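PDB 3TP4: computational Design of Enzyme from Synthetic construct, which is a computationally designed enzyme, probably built on a glycoside hydrolase scaffold to carry an activated serine of a catalytic triad, its substrate and reaction not being established. Local coordinates for residues I151-A155 / V210-L214; V386-P390 / A431-P435; K57-G61 / L340-Q344. The contacts are given in a common frame with arbitrary orientation. Residues are numbered along the deposited sequence.

The three contacts show how separate parts of a two-domain chain are each closed by a local contact of their own. Interactions 1 and 3 belong to the TIM barrel, 33 Å apart between centres; interaction 2 belongs to the Ig-like domain and lies 35 Å from interaction 1 and 59 Å from interaction 3, again between centres. None of them touches another. Along the chain, interaction 1 falls within the span that residues 57-61 and 340-344 close, whereas interaction 2 follows both. The probable designed triad of Ser70, His37 and Glu320 sits on barrel strands; interaction 3 is linked to it indirectly, Phe343 meeting Phe34 edge-to-face on strand 32-37, which also carries His37.

Interaction 1 (I151-A155 / V210-L214); sequences IAELA and VSNFL
Residues 151-155 form one turn of helix 141-157, with phi/psi near -60/-45 and Ala155 N bonded to Ile151 O at 2.9 Å. Residues 210-212 are a loop running into strand 213-217, which begins at Phe213 (-107/139, chi1 m). The CA atoms of Ala152 and Val210, at 6.3 Å, set the register. Ile151 (chi1 m, chi2 t) places CG2 3.7 Å from Phe213 CE2, at the edge of the ring and near its plane. One residue on, Ala152 CB rests 4.0 Å from Val210 CG2. Ala155 is where the packing converges: its CA-to-CB bond points toward the loop, and CB lies 4.0 Å from Val210 CG1 and 3.7 Å from Phe213 CE1, a fit that a methyl group allows. Its carbonyl, in the last turn of the helix, accepts a hydrogen bond from the Asn212 amide, ND2 to Ala155 O being 3.2 Å. Asn212 (chi1 p) also donates ND2 to Ile166 O, so one amide ties the helix end and the approach to strand 168-174 to the loop. Leu204 of helix 190-207 packs on Ile151, Ala152 and Phe213, whose ring also stacks with Phe170. This is the alpha/beta interface of a TIM barrel, in which an outer helix packs against an apolar residue at the start of a parallel barrel strand.

Interaction 2 (V386-P390 / A431-P435); sequences VASAP and APWSP
Trp433 lays the six-membered part of its indole beside Val386, with CZ3 4.2 Å from Val386 CG1 in an oblique approach. The pair sits at one end of an Ig-like beta-sandwich, where the short strand 385-386, backbone hydrogen-bonded through Val386 to Ala465 in strand 456-466 and to Ala467 just beyond it, is followed by a loop leading to strand 391-398. Trp433 (chi1 t, chi2 41°) starts with its CA-to-CB bond directed away from residues 386-390, yet the far end of the ring returns to them, and it is held by Leu419 and Val464 as well. Val386 is extended (-83/129, chi1 35°) and points toward the other segment, its CG2 4.2 Å from Pro435 CG.

From Val386 the loop swings outward through Ala387 and Ser388 and comes back, extended again, at Ala389 (-123/138). The backbones come nearest at Pro390 and Ser434, whose CA atoms are 4.3 Å apart, just before Thr391 pairs with Trp433 through backbone hydrogen bonds. The Ala389-Pro390 peptide is cis, which brings the CA atoms of Ala389 and Pro390 to 2.8 Å and bends the chain as it enters strand 391-398. Ala389 CB meets Ser434 CA and Pro435 CD, each at 4.0 Å, and Pro390 CB packs 4.2 Å from Pro432 CB and 3.4 Å from Ser434 OG. Across the two segments the union is mainly apolar, prolines supplying rigid surfaces at the exposed margin. A CA-H...O contact, well off linear, adds to this: Pro390 CA to Trp433 O at 3.4 Å, with 122° at the hydrogen.

Interaction 3 (K57-G61 / L340-Q344); sequences KNVTG and LEDFQ
Two helix ends meet here: residues 57-60 finish helix 55-60, and residues 340-344 open helix 340-348. Their nearest CA atoms, of Thr60 and Gln344, are 5.7 Å apart. Apolar contacts come first. Val59 (chi1 m) points toward the second helix, its CG1 4.0 Å from Leu340 CD1 and its CG2 4.2 Å from Phe343 CE2, at the ring edge. Thr60 CG2 lies 3.5 Å from Phe343 CE2. Phe343 (chi1 t) also packs edge-to-face with Phe34 and Phe300, joining this outer layer to the barrel. The hydrogen bond across the pair runs from Gln344 NE2 to Val59 O at 3.2 Å and is nearly straight, 168° at the hydrogen. Within the first segment, Gly61 leaves the helix at positive phi (97/-6), a conformation that calls for glycine, and Lys57 NZ reaches Gly61 O at 2.9 Å. A glutamine amide thus satisfies a last-turn carbonyl, so the helices are held by apolar contact around Val59 and by one directional bond to the backbone.

Interaction 1 (I151-A155 / V210-L214)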
ATOM      1  N   ILE A 151       0.855  14.238   1.692  1.00 33.64           N
ATOM      2  CA  ILE A 151       1.298  12.984   2.288  1.00 29.10           C
ATOM      3  C   ILE A 151       2.733  13.133   2.782  1.00 27.70           C
ATOM      4  O   ILE A 151       3.084  12.651   3.864  1.00 30.66           O
ATOM      5  CB  ILE A 151       1.146  11.807   1.288  1.00 34.65           C
ATOM      6  CG1 ILE A 151      -0.346  11.495   1.095  1.00 36.11           C
ATOM      7  CG2 ILE A 151       1.909  10.565   1.772  1.00 26.45           C
ATOM      8  CD1 ILE A 151      -0.634  10.513  -0.027  1.00 36.16           C
ATOM      9  N   ALA A 152       3.566  13.816   1.999  1.00 29.52           N
ATOM     10  CA  ALA A 152       4.943  14.055   2.411  1.00 33.40           C
ATOM     11  C   ALA A 152       4.965  14.896   3.699  1.00 36.08           C
ATOM     12  O   ALA A 152       5.802  14.691   4.583  1.00 32.43           O
ATOM     13  CB  ALA A 152       5.727  14.741   1.294  1.00 32.59           C
ATOM     14  N   GLU A 153       4.033  15.837   3.796  1.00 33.99           N
ATOM     15  CA  GLU A 153       3.898  16.667   4.998  1.00 37.12           C
ATOM     16  C   GLU A 153       3.567  15.803   6.210  1.00 34.13           C
ATOM     17  O   GLU A 153       4.126  15.977   7.292  1.00 35.39           O
ATOM     18  CB  GLU A 153       2.783  17.697   4.792  1.00 42.50           C
ATOM     19  CG  GLU A 153       3.186  18.903   3.960  1.00 62.99           C
ATOM     20  CD  GLU A 153       4.022  19.893   4.747  1.00 78.08           C
ATOM     21  OE1 GLU A 153       4.277  19.633   5.944  1.00 78.59           O
ATOM     22  OE2 GLU A 153       4.421  20.930   4.173  1.00 86.89           O
ATOM     23  N   LEU A 154       2.642  14.870   6.020  1.00 30.39           N
ATOM     24  CA  LEU A 154       2.246  13.968   7.101  1.00 34.19           C
ATOM     25  C   LEU A 154       3.436  13.130   7.535  1.00 35.87           C
ATOM     26  O   LEU A 154       3.712  12.982   8.728  1.00 33.09           O
ATOM     27  CB  LEU A 154       1.113  13.049   6.645  1.00 34.86           C
ATOM     28  CG  LEU A 154       0.790  11.916   7.631  1.00 35.67           C
ATOM     29  CD1 LEU A 154       0.157  12.474   8.898  1.00 28.95           C
ATOM     30  CD2 LEU A 154      -0.110  10.871   6.987  1.00 39.54           C
ATOM     31  N   ALA A 155       4.137  12.577   6.551  1.00 32.43           N
ATOM     32  CA  ALA A 155       5.320  11.782   6.825  1.00 30.48           C
ATOM     33  C   ALA A 155       6.282  12.556   7.722  1.00 34.64           C
ATOM     34  O   ALA A 155       6.740  12.041   8.742  1.00 33.19           O
ATOM     35  CB  ALA A 155       6.004  11.376   5.517  1.00 27.29           C
ATOM     36  N   VAL A 210      11.086  11.768   1.423  1.00 31.96           N
ATOM     37  CA  VAL A 210      10.456  10.968   2.466  1.00 30.86           C
ATOM     38  C   VAL A 210      11.354   9.790   2.813  1.00 28.96           C
ATOM     39  O   VAL A 210      11.806   9.063   1.928  1.00 27.78           O
ATOM     40  CB  VAL A 210       9.065  10.456   2.035  1.00 31.34           C
ATOM     41  CG1 VAL A 210       8.528   9.425   3.039  1.00 29.95           C
ATOM     42  CG2 VAL A 210       8.108  11.618   1.883  1.00 30.26           C
ATOM     43  N   SER A 211      11.625   9.602   4.101  1.00 26.81           N
ATOM     44  CA  SER A 211      12.567   8.576   4.513  1.00 29.56           C
ATOM     45  C   SER A 211      11.999   7.613   5.555  1.00 25.35           C
ATOM     46  O   SER A 211      12.710   6.731   6.033  1.00 32.98           O
ATOM     47  CB  SER A 211      13.858   9.216   5.047  1.00 36.99           C
ATOM     48  OG  SER A 211      13.594   9.951   6.230  1.00 37.73           O
ATOM     49  N   ASN A 212      10.729   7.777   5.910  1.00 31.42           N
ATOM     50  CA  ASN A 212      10.121   6.916   6.933  1.00 28.52           C
ATOM     51  C   ASN A 212       8.935   6.095   6.414  1.00 30.73           C
ATOM     52  O   ASN A 212       8.051   5.717   7.184  1.00 32.59           O
ATOM     53  CB  ASN A 212       9.738   7.717   8.202  1.00 26.51           C
ATOM     54  CG  ASN A 212       8.761   8.851   7.912  1.00 33.57           C
ATOM     55  OD1 ASN A 212       8.877   9.534   6.897  1.00 33.78           O
ATOM     56  ND2 ASN A 212       7.789   9.049   8.801  1.00 32.42           N
ATOM     57  N   PHE A 213       8.930   5.817   5.108  1.00 31.71           N
ATOM     58  CA  PHE A 213       7.920   4.952   4.504  1.00 25.02           C
ATOM     59  C   PHE A 213       8.458   3.564   4.113  1.00 27.86           C
ATOM     60  O   PHE A 213       9.571   3.421   3.577  1.00 26.08           O
ATOM     61  CB  PHE A 213       7.316   5.581   3.243  1.00 24.07           C
ATOM     62  CG  PHE A 213       6.226   6.584   3.501  1.00 24.77           C
ATOM     63  CD1 PHE A 213       5.871   6.936   4.783  1.00 28.44           C
ATOM     64  CD2 PHE A 213       5.548   7.166   2.439  1.00 26.00           C
ATOM     65  CE1 PHE A 213       4.867   7.855   5.006  1.00 28.50           C
ATOM     66  CE2 PHE A 213       4.550   8.085   2.655  1.00 27.38           C
ATOM     67  CZ  PHE A 213       4.205   8.432   3.945  1.00 30.42           C
ATOM     68  N   LEU A 214       7.638   2.555   4.384  1.00 22.75           N
ATOM     69  CA  LEU A 214       7.728   1.257   3.730  1.00 24.22           C
ATOM     70  C   LEU A 214       6.533   1.222   2.780  1.00 25.44           C
ATOM     71  O   LEU A 214       5.481   1.772   3.090  1.00 26.27           O
ATOM     72  CB  LEU A 214       7.633   0.122   4.751  1.00 22.19           C
ATOM     73  CG  LEU A 214       8.765   0.079   5.782  1.00 23.01           C
ATOM     74  CD1 LEU A 214       8.580  -1.063   6.793  1.00 23.14           C
ATOM     75  CD2 LEU A 214      10.138  -0.031   5.078  1.00 20.20           C
TER

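Interaction 2 (V386-P390 / A431-P435)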
ATOM      1  N   VAL A 386      -2.028   6.865 -27.038  1.00 49.73           N
ATOM      2  CA  VAL A 386      -1.607   8.257 -27.189  1.00 54.96           C
ATOM      3  C   VAL A 386      -2.609   9.056 -28.025  1.00 63.23           C
ATOM      4  O   VAL A 386      -2.972   8.651 -29.131  1.00 60.41           O
ATOM      5  CB  VAL A 386      -0.196   8.351 -27.815  1.00 54.41           C
ATOM      6  CG1 VAL A 386       0.006   7.238 -28.829  1.00 54.21           C
ATOM      7  CG2 VAL A 386       0.024   9.725 -28.455  1.00 51.64           C
ATOM      8  N   ALA A 387      -3.035  10.199 -27.496  1.00 73.55           N
ATOM      9  CA  ALA A 387      -4.134  10.961 -28.086  1.00 78.91           C
ATOM     10  C   ALA A 387      -3.689  12.009 -29.101  1.00 80.97           C
ATOM     11  O   ALA A 387      -4.245  12.103 -30.195  1.00 82.80           O
ATOM     12  CB  ALA A 387      -4.969  11.615 -26.987  1.00 81.39           C
ATOM     13  N   SER A 388      -2.695  12.807 -28.733  1.00 79.99           N
ATOM     14  CA  SER A 388      -2.279  13.919 -29.575  1.00 74.92           C
ATOM     15  C   SER A 388      -0.820  13.818 -29.998  1.00 70.05           C
ATOM     16  O   SER A 388      -0.020  13.118 -29.373  1.00 67.73           O
ATOM     17  CB  SER A 388      -2.519  15.248 -28.854  1.00 76.23           C
ATOM     18  OG  SER A 388      -1.846  15.279 -27.606  1.00 78.29           O
ATOM     19  N   ALA A 389      -0.485  14.520 -31.072  1.00 64.34           N
ATOM     20  CA  ALA A 389       0.893  14.640 -31.505  1.00 59.60           C
ATOM     21  C   ALA A 389       1.247  16.120 -31.572  1.00 61.86           C
ATOM     22  O   ALA A 389       0.440  16.935 -32.014  1.00 65.08           O
ATOM     23  CB  ALA A 389       1.088  13.973 -32.857  1.00 59.48           C
ATOM     24  N   PRO A 390       2.447  16.475 -31.096  1.00 58.25           N
ATOM     25  CA  PRO A 390       3.358  15.507 -30.485  1.00 53.13           C
ATOM     26  C   PRO A 390       2.900  15.153 -29.073  1.00 47.96           C
ATOM     27  O   PRO A 390       2.128  15.889 -28.453  1.00 47.72           O
ATOM     28  CB  PRO A 390       4.692  16.268 -30.415  1.00 51.48           C
ATOM     29  CG  PRO A 390       4.490  17.532 -31.200  1.00 58.52           C
ATOM     30  CD  PRO A 390       3.030  17.824 -31.128  1.00 58.78           C
ATOM     31  N   ALA A 431      11.574  13.522 -24.583  1.00 23.16           N
ATOM     32  CA  ALA A 431      11.642  13.956 -25.977  1.00 24.29           C
ATOM     33  C   ALA A 431      10.225  13.998 -26.518  1.00 24.50           C
ATOM     34  O   ALA A 431       9.353  13.263 -26.043  1.00 25.91           O
ATOM     35  CB  ALA A 431      12.485  12.986 -26.808  1.00 26.77           C
ATOM     36  N   PRO A 432       9.978  14.863 -27.507  1.00 24.75           N
ATOM     37  CA  PRO A 432       8.656  14.876 -28.137  1.00 26.28           C
ATOM     38  C   PRO A 432       8.526  13.663 -29.066  1.00 28.08           C
ATOM     39  O   PRO A 432       9.532  13.217 -29.605  1.00 30.17           O
ATOM     40  CB  PRO A 432       8.681  16.170 -28.957  1.00 26.38           C
ATOM     41  CG  PRO A 432      10.145  16.368 -29.295  1.00 27.36           C
ATOM     42  CD  PRO A 432      10.900  15.861 -28.091  1.00 25.76           C
ATOM     43  N   TRP A 433       7.320  13.126 -29.232  1.00 28.65           N
ATOM     44  CA  TRP A 433       7.100  12.029 -30.176  1.00 32.73           C
ATOM     45  C   TRP A 433       5.829  12.271 -30.994  1.00 36.39           C
ATOM     46  O   TRP A 433       4.752  12.434 -30.437  1.00 35.94           O
ATOM     47  CB  TRP A 433       7.018  10.681 -29.446  1.00 29.12           C
ATOM     48  CG  TRP A 433       6.677   9.512 -30.343  1.00 33.06           C
ATOM     49  CD1 TRP A 433       7.146   9.268 -31.610  1.00 35.62           C
ATOM     50  CD2 TRP A 433       5.778   8.438 -30.036  1.00 33.56           C
ATOM     51  NE1 TRP A 433       6.597   8.103 -32.102  1.00 30.16           N
ATOM     52  CE2 TRP A 433       5.754   7.578 -31.156  1.00 36.40           C
ATOM     53  CE3 TRP A 433       4.992   8.121 -28.923  1.00 36.13           C
ATOM     54  CZ2 TRP A 433       4.971   6.423 -31.193  1.00 37.38           C
ATOM     55  CZ3 TRP A 433       4.216   6.975 -28.961  1.00 40.27           C
ATOM     56  CH2 TRP A 433       4.213   6.138 -30.089  1.00 39.52           C
ATOM     57  N   SER A 434       5.967  12.297 -32.316  1.00 43.11           N
ATOM     58  CA  SER A 434       4.821  12.487 -33.203  1.00 49.23           C
ATOM     59  C   SER A 434       4.554  11.205 -33.987  1.00 49.36           C
ATOM     60  O   SER A 434       5.060  11.039 -35.092  1.00 53.98           O
ATOM     61  CB  SER A 434       5.087  13.638 -34.179  1.00 49.91           C
ATOM     62  OG  SER A 434       5.341  14.848 -33.488  1.00 53.62           O
ATOM     63  N   PRO A 435       3.762  10.292 -33.411  1.00 48.69           N
ATOM     64  CA  PRO A 435       3.538   8.975 -34.020  1.00 54.92           C
ATOM     65  C   PRO A 435       3.291   9.046 -35.531  1.00 59.91           C
ATOM     66  O   PRO A 435       2.270   9.589 -35.960  1.00 62.82           O
ATOM     67  CB  PRO A 435       2.293   8.468 -33.299  1.00 48.84           C
ATOM     68  CG  PRO A 435       2.346   9.121 -31.961  1.00 52.30           C
ATOM     69  CD  PRO A 435       2.982  10.475 -32.175  1.00 51.67           C
TER

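Interaction 3 (K57-G61 / L340-Q344)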
ATOM      1  N   LYS A  57      -9.119  -2.313  22.680  1.00 24.82           N
ATOM      2  CA  LYS A  57      -8.640  -2.297  24.053  1.00 26.45           C
ATOM      3  C   LYS A  57      -9.770  -2.667  25.018  1.00 30.30           C
ATOM      4  O   LYS A  57      -9.575  -3.477  25.925  1.00 29.71           O
ATOM      5  CB  LYS A  57      -8.045  -0.916  24.377  1.00 26.10           C
ATOM      6  CG  LYS A  57      -7.768  -0.640  25.853  1.00 30.59           C
ATOM      7  CD  LYS A  57      -6.685  -1.561  26.416  1.00 30.36           C
ATOM      8  CE  LYS A  57      -6.402  -1.238  27.879  1.00 30.06           C
ATOM      9  NZ  LYS A  57      -5.324  -2.100  28.458  1.00 33.94           N
ATOM     10  N   ASN A  58     -10.957  -2.099  24.819  1.00 33.07           N
ATOM     11  CA  ASN A  58     -12.066  -2.374  25.742  1.00 36.84           C
ATOM     12  C   ASN A  58     -12.545  -3.819  25.690  1.00 33.46           C
ATOM     13  O   ASN A  58     -12.911  -4.390  26.713  1.00 29.50           O
ATOM     14  CB  ASN A  58     -13.242  -1.412  25.532  1.00 32.99           C
ATOM     15  CG  ASN A  58     -12.872   0.037  25.833  1.00 36.11           C
ATOM     16  OD1 ASN A  58     -11.867   0.307  26.486  1.00 34.55           O
ATOM     17  ND2 ASN A  58     -13.676   0.970  25.345  1.00 33.00           N
ATOM     18  N   VAL A  59     -12.548  -4.417  24.502  1.00 33.08           N
ATOM     19  CA  VAL A  59     -13.042  -5.788  24.381  1.00 35.16           C
ATOM     20  C   VAL A  59     -11.987  -6.862  24.665  1.00 31.51           C
ATOM     21  O   VAL A  59     -12.325  -7.923  25.171  1.00 27.57           O
ATOM     22  CB  VAL A  59     -13.696  -6.058  23.010  1.00 39.28           C
ATOM     23  CG1 VAL A  59     -14.812  -5.054  22.757  1.00 38.71           C
ATOM     24  CG2 VAL A  59     -12.676  -5.995  21.918  1.00 45.08           C
ATOM     25  N   THR A  60     -10.723  -6.599  24.334  1.00 30.85           N
ATOM     26  CA  THR A  60      -9.682  -7.625  24.489  1.00 29.47           C
ATOM     27  C   THR A  60      -8.710  -7.373  25.637  1.00 25.90           C
ATOM     28  O   THR A  60      -8.041  -8.290  26.082  1.00 28.29           O
ATOM     29  CB  THR A  60      -8.831  -7.788  23.206  1.00 27.11           C
ATOM     30  OG1 THR A  60      -7.927  -6.686  23.095  1.00 29.80           O
ATOM     31  CG2 THR A  60      -9.718  -7.849  21.979  1.00 21.88           C
ATOM     32  N   GLY A  61      -8.601  -6.130  26.091  1.00 23.49           N
ATOM     33  CA  GLY A  61      -7.646  -5.813  27.137  1.00 25.98           C
ATOM     34  C   GLY A  61      -6.339  -5.246  26.596  1.00 29.85           C
ATOM     35  O   GLY A  61      -5.485  -4.824  27.377  1.00 31.13           O
ATOM     36  N   LEU A 340     -18.720 -11.473  19.622  1.00 28.57           N
ATOM     37  CA  LEU A 340     -17.818 -10.909  20.625  1.00 27.92           C
ATOM     38  C   LEU A 340     -16.936 -11.970  21.288  1.00 27.56           C
ATOM     39  O   LEU A 340     -15.717 -11.837  21.328  1.00 26.29           O
ATOM     40  CB  LEU A 340     -18.590 -10.142  21.695  1.00 32.20           C
ATOM     41  CG  LEU A 340     -17.690  -9.695  22.849  1.00 33.62           C
ATOM     42  CD1 LEU A 340     -16.829  -8.526  22.429  1.00 35.65           C
ATOM     43  CD2 LEU A 340     -18.493  -9.353  24.085  1.00 35.14           C
ATOM     44  N   GLU A 341     -17.548 -13.034  21.791  1.00 24.80           N
ATOM     45  CA  GLU A 341     -16.783 -14.085  22.462  1.00 31.49           C
ATOM     46  C   GLU A 341     -15.731 -14.703  21.541  1.00 29.93           C
ATOM     47  O   GLU A 341     -14.596 -14.949  21.954  1.00 27.13           O
ATOM     48  CB  GLU A 341     -17.717 -15.167  23.030  1.00 36.21           C
ATOM     49  CG  GLU A 341     -16.980 -16.342  23.635  1.00 53.41           C
ATOM     50  CD  GLU A 341     -17.893 -17.280  24.411  1.00 69.57           C
ATOM     51  OE1 GLU A 341     -19.088 -17.396  24.045  1.00 66.66           O
ATOM     52  OE2 GLU A 341     -17.413 -17.894  25.393  1.00 77.67           O
ATOM     53  N   ASP A 342     -16.092 -14.941  20.283  1.00 29.46           N
ATOM     54  CA  ASP A 342     -15.151 -15.557  19.371  1.00 29.76           C
ATOM     55  C   ASP A 342     -13.974 -14.625  19.099  1.00 31.25           C
ATOM     56  O   ASP A 342     -12.831 -15.071  19.012  1.00 26.72           O
ATOM     57  CB  ASP A 342     -15.816 -15.956  18.053  1.00 33.85           C
ATOM     58  CG  ASP A 342     -14.899 -16.801  17.171  1.00 31.85           C
ATOM     59  OD1 ASP A 342     -14.726 -18.002  17.461  1.00 31.81           O
ATOM     60  OD2 ASP A 342     -14.367 -16.273  16.177  1.00 31.35           O
ATOM     61  N   PHE A 343     -14.251 -13.334  18.960  1.00 25.71           N
ATOM     62  CA  PHE A 343     -13.172 -12.388  18.717  1.00 28.44           C
ATOM     63  C   PHE A 343     -12.233 -12.329  19.923  1.00 27.62           C
ATOM     64  O   PHE A 343     -11.013 -12.310  19.768  1.00 29.00           O
ATOM     65  CB  PHE A 343     -13.685 -10.988  18.348  1.00 23.41           C
ATOM     66  CG  PHE A 343     -12.577 -10.019  18.050  1.00 27.24           C
ATOM     67  CD1 PHE A 343     -11.917 -10.057  16.835  1.00 23.54           C
ATOM     68  CD2 PHE A 343     -12.160  -9.107  19.007  1.00 27.95           C
ATOM     69  CE1 PHE A 343     -10.883  -9.187  16.564  1.00 28.55           C
ATOM     70  CE2 PHE A 343     -11.122  -8.238  18.744  1.00 26.32           C
ATOM     71  CZ  PHE A 343     -10.484  -8.279  17.523  1.00 29.84           C
ATOM     72  N   GLN A 344     -12.799 -12.321  21.122  1.00 27.59           N
ATOM     73  CA  GLN A 344     -11.987 -12.384  22.335  1.00 22.43           C
ATOM     74  C   GLN A 344     -11.075 -13.610  22.324  1.00 28.31           C
ATOM     75  O   GLN A 344      -9.924 -13.529  22.746  1.00 23.61           O
ATOM     76  CB  GLN A 344     -12.882 -12.400  23.585  1.00 28.95           C
ATOM     77  CG  GLN A 344     -13.490 -11.037  23.871  1.00 27.46           C
ATOM     78  CD  GLN A 344     -14.590 -11.073  24.895  1.00 29.96           C
ATOM     79  OE1 GLN A 344     -15.382 -12.017  24.953  1.00 27.49           O
ATOM     80  NE2 GLN A 344     -14.660 -10.025  25.710  1.00 24.27           N
TER